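Manganese-dependent inorganic pyrophosphatase (Methanocaldococcus jannaschii, PDB 2EB0) hydrolyses inorganic diphosphate to two phosphates, using two manganese ions per subunit, as a family II pyrophosphatase built of DHH and DHHA2 domains. Local coordinates at residues G33-N36 with P37-F41; K104-S108 with T109-I113. One frame throughout, in Å; residues are numbered along the deposited sequence.

Contact 1 of 2, residues G33-N36 with P37-F41; sequences GDIN and PETEF
The carboxamide of N36 is the flat group that meets T39: the threonine hydroxyl OG1 lies over one face of its carbonyl, 49° out of the plane, while the backbone N-H of T39 arrives almost straight in line with the C=O. This is an asparagine N-cap at the start of helix 37-45. OD1 therefore accepts twice from one residue, from T39 N at 2.7 Å and from T39 OG1 at 2.8 Å, which should hold the amide in this rotation; T39 OG1 has a second partner in the hydroxyl of T12. CG of N36 stands between its own N and carbonyl carbon (chi1 66°), which folds the short side chain back over the first turn. On the amide nitrogen, ND2 donates to a water 2.8 Å away, and that water binds OE2 of E38 weakly. OE2 is also hydrogen-bonded to T12 and S146, and OE1 of E38 forms a salt bridge with K187. P37 suits the first helical position, where no backbone N-H is needed, and its ring packs with N36 against M201 of helix 195-201. I35 slants across T39, CG1 and CD1 meeting its CB and CG2, with I35 CD1 to E40 CB at 3.8 Å. The first turn closes with a bond from E40 N to N36 O, 3.0 Å long and 167° at the hydrogen.

Contact 2 of 2, residues K104-S108 with T109-I113; sequences KPVGS and TATVI
S108 reaches T111 through its hydroxyl: OG donates to T111 OG1 across 3.0 Å. A chi1 of 75° turns OG of S108 back over the first helical turn, where it lies 3.5 Å from the methyl CB of A110. A weak bond, bent to 124° at the hydrogen, runs from T111 N to S108 O at 3.1 Å. V106, the branched residue of the loop, sets its CG2 obliquely against CG2 of V112, 3.7 Å away, its short apolar side chain suiting it to pack on the helix. V106 CG2 also lies 4.0 Å from T111 CB. K104 adds the aliphatic start of its chain, CB lying 4.1 Å from CG2 of V112. S108 occupies the N-cap position, right before helix 109-118, in the DHH domain and beside the dinuclear manganese centre; serine suits it because so small a hydroxyl side chain can fold back onto the helix start. Farther out, T111 OG1 is also hydrogen-bonded to D160 OD1, and the other oxygen of that carboxylate takes the N-H of G107, so one aspartate ties loop and helix together. The N-H groups of T109 and A110 bond to the two carboxylate oxygens of D13, a manganese ligand, while T109 OG1 bonds to D66, which bridges both ions. Just before the cap, V106 O accepts from ND1 of the metal ligand H88.

In the fold
From the N terminus, the chain runs through strand 2-5, helix 12-25 and strand 28-31 before contact 1 turns it into helix 37-45. Later, strand 100-103, an end strand of the parallel sheet within this chain, leads into contact 2 and helix 109-118. Both are local loop-to-helix turns within the DHH domain; they follow in series, neither nested nor crossed, with centres about 20 Å apart and nearest atoms about 10 Å apart. Contact 1 faces helices 176-188 and 195-201, whereas contact 2 lies among helices 12-25, 134-148 and 158-171 and touches the second subunit through K104 and P105.

Contact 1 of 2, residues G33-N36 with P37-F41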
# COMPACT_ATOMS: atom_id res chain seq x y z
N GLY B 33 0.66 -15.56 17.40
CA GLY B 33 -0.34 -16.36 18.10
C GLY B 33 -0.10 -17.86 17.98
O GLY B 33 0.89 -18.29 17.40
N ASP B 34 -1.01 -18.65 18.53
CA ASP B 34 -0.87 -20.10 18.47
C ASP B 34 -1.25 -20.65 17.10
O ASP B 34 -2.10 -20.10 16.42
CB ASP B 34 -1.72 -20.77 19.55
CG ASP B 34 -1.10 -20.65 20.93
OD1 ASP B 34 0.08 -21.02 21.08
OD2 ASP B 34 -1.80 -20.18 21.85
N ILE B 35 -0.60 -21.75 16.72
CA ILE B 35 -0.83 -22.40 15.43
C ILE B 35 -2.10 -23.26 15.46
O ILE B 35 -2.37 -23.93 16.46
CB ILE B 35 0.39 -23.26 15.07
CG1 ILE B 35 0.08 -24.17 13.88
CG2 ILE B 35 0.79 -24.09 16.25
CD1 ILE B 35 1.25 -25.03 13.48
N ASN B 36 -2.86 -23.24 14.38
CA ASN B 36 -4.08 -24.04 14.33
C ASN B 36 -3.77 -25.47 13.87
O ASN B 36 -2.66 -25.76 13.43
CB ASN B 36 -5.12 -23.39 13.39
CG ASN B 36 -4.68 -23.37 11.95
OD1 ASN B 36 -4.01 -24.29 11.47
ND2 ASN B 36 -5.06 -22.33 11.23
N PRO B 37 -4.75 -26.38 13.98
CA PRO B 37 -4.55 -27.78 13.57
C PRO B 37 -4.05 -27.95 12.12
O PRO B 37 -3.18 -28.77 11.85
CB PRO B 37 -5.94 -28.40 13.76
CG PRO B 37 -6.50 -27.61 14.90
CD PRO B 37 -6.10 -26.19 14.54
N GLU B 38 -4.60 -27.16 11.21
CA GLU B 38 -4.21 -27.24 9.81
C GLU B 38 -2.72 -26.95 9.60
O GLU B 38 -2.03 -27.65 8.88
CB GLU B 38 -5.03 -26.25 8.98
CG GLU B 38 -4.58 -26.13 7.53
CD GLU B 38 -5.07 -24.86 6.88
OE1 GLU B 38 -6.29 -24.70 6.68
OE2 GLU B 38 -4.23 -23.99 6.57
N THR B 39 -2.24 -25.89 10.24
CA THR B 39 -0.86 -25.50 10.11
C THR B 39 0.06 -26.54 10.77
O THR B 39 1.10 -26.90 10.21
CB THR B 39 -0.64 -24.11 10.75
OG1 THR B 39 -1.67 -23.23 10.27
CG2 THR B 39 0.71 -23.55 10.37
N GLU B 40 -0.35 -27.03 11.93
CA GLU B 40 0.45 -28.04 12.62
C GLU B 40 0.64 -29.22 11.66
O GLU B 40 1.75 -29.73 11.49
CB GLU B 40 -0.27 -28.51 13.89
CG GLU B 40 0.44 -29.63 14.61
CD GLU B 40 -0.26 -30.02 15.90
OE1 GLU B 40 0.11 -31.05 16.50
OE2 GLU B 40 -1.19 -29.28 16.31
N PHE B 41 -0.45 -29.61 11.01
CA PHE B 41 -0.45 -30.70 10.05
C PHE B 41 0.55 -30.41 8.92
O PHE B 41 1.41 -31.24 8.60
CB PHE B 41 -1.87 -30.87 9.49
CG PHE B 41 -1.94 -31.67 8.23
CD1 PHE B 41 -1.51 -33.00 8.20
CD2 PHE B 41 -2.48 -31.12 7.07
CE1 PHE B 41 -1.62 -33.76 7.03
CE2 PHE B 41 -2.60 -31.86 5.91
CZ PHE B 41 -2.16 -33.19 5.88
O HOH W 1 -5.02 -21.87 8.49

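Contact 2 of 2, residues K104-S108 with T109-I113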
# COMPACT_ATOMS: atom_id res chain seq x y z
N LYS B 104 -0.50 -7.84 -3.73
CA LYS B 104 -1.22 -8.16 -4.96
C LYS B 104 -2.54 -8.78 -4.55
O LYS B 104 -2.59 -9.58 -3.62
CB LYS B 104 -0.44 -9.17 -5.82
CG LYS B 104 0.87 -8.64 -6.37
CD LYS B 104 1.66 -9.71 -7.15
CE LYS B 104 1.34 -9.72 -8.65
NZ LYS B 104 0.03 -10.32 -9.00
N PRO B 105 -3.63 -8.41 -5.22
CA PRO B 105 -4.91 -9.01 -4.82
C PRO B 105 -5.07 -10.46 -5.32
O PRO B 105 -5.93 -10.74 -6.16
CB PRO B 105 -5.94 -8.05 -5.39
CG PRO B 105 -5.28 -7.55 -6.66
CD PRO B 105 -3.82 -7.35 -6.24
N VAL B 106 -4.25 -11.37 -4.81
CA VAL B 106 -4.33 -12.78 -5.19
C VAL B 106 -4.86 -13.63 -4.03
O VAL B 106 -5.28 -13.11 -3.00
CB VAL B 106 -2.96 -13.35 -5.62
CG1 VAL B 106 -2.59 -12.82 -6.99
CG2 VAL B 106 -1.89 -12.99 -4.60
N GLY B 107 -4.83 -14.95 -4.21
CA GLY B 107 -5.35 -15.84 -3.19
C GLY B 107 -4.57 -15.92 -1.89
O GLY B 107 -5.15 -16.23 -0.85
N SER B 108 -3.27 -15.65 -1.93
CA SER B 108 -2.49 -15.74 -0.71
C SER B 108 -1.17 -15.01 -0.80
O SER B 108 -0.66 -14.73 -1.89
CB SER B 108 -2.18 -17.20 -0.38
OG SER B 108 -1.19 -17.71 -1.25
N THR B 109 -0.61 -14.73 0.37
CA THR B 109 0.68 -14.05 0.45
C THR B 109 1.73 -14.99 -0.15
O THR B 109 2.71 -14.54 -0.76
CB THR B 109 1.04 -13.73 1.91
OG1 THR B 109 0.01 -12.90 2.47
CG2 THR B 109 2.37 -13.00 1.98
N ALA B 110 1.52 -16.29 0.02
CA ALA B 110 2.44 -17.30 -0.49
C ALA B 110 2.55 -17.20 -2.02
O ALA B 110 3.64 -17.34 -2.57
CB ALA B 110 1.96 -18.70 -0.09
N THR B 111 1.43 -16.95 -2.68
CA THR B 111 1.40 -16.79 -4.13
C THR B 111 2.32 -15.65 -4.56
O THR B 111 3.09 -15.79 -5.51
CB THR B 111 -0.03 -16.49 -4.64
OG1 THR B 111 -0.89 -17.57 -4.28
CG2 THR B 111 -0.06 -16.33 -6.16
N VAL B 112 2.22 -14.52 -3.87
CA VAL B 112 3.04 -13.35 -4.17
C VAL B 112 4.53 -13.68 -4.08
O VAL B 112 5.33 -13.30 -4.94
CB VAL B 112 2.77 -12.21 -3.18
CG1 VAL B 112 3.64 -11.01 -3.52
CG2 VAL B 112 1.31 -11.84 -3.20
N ILE B 113 4.91 -14.37 -3.00
CA ILE B 113 6.30 -14.73 -2.77
C ILE B 113 6.81 -15.71 -3.82
O ILE B 113 7.94 -15.57 -4.31
CB ILE B 113 6.46 -15.34 -1.36
CG1 ILE B 113 6.13 -14.29 -0.31
CG2 ILE B 113 7.89 -15.85 -1.16
CD1 ILE B 113 6.16 -14.81 1.12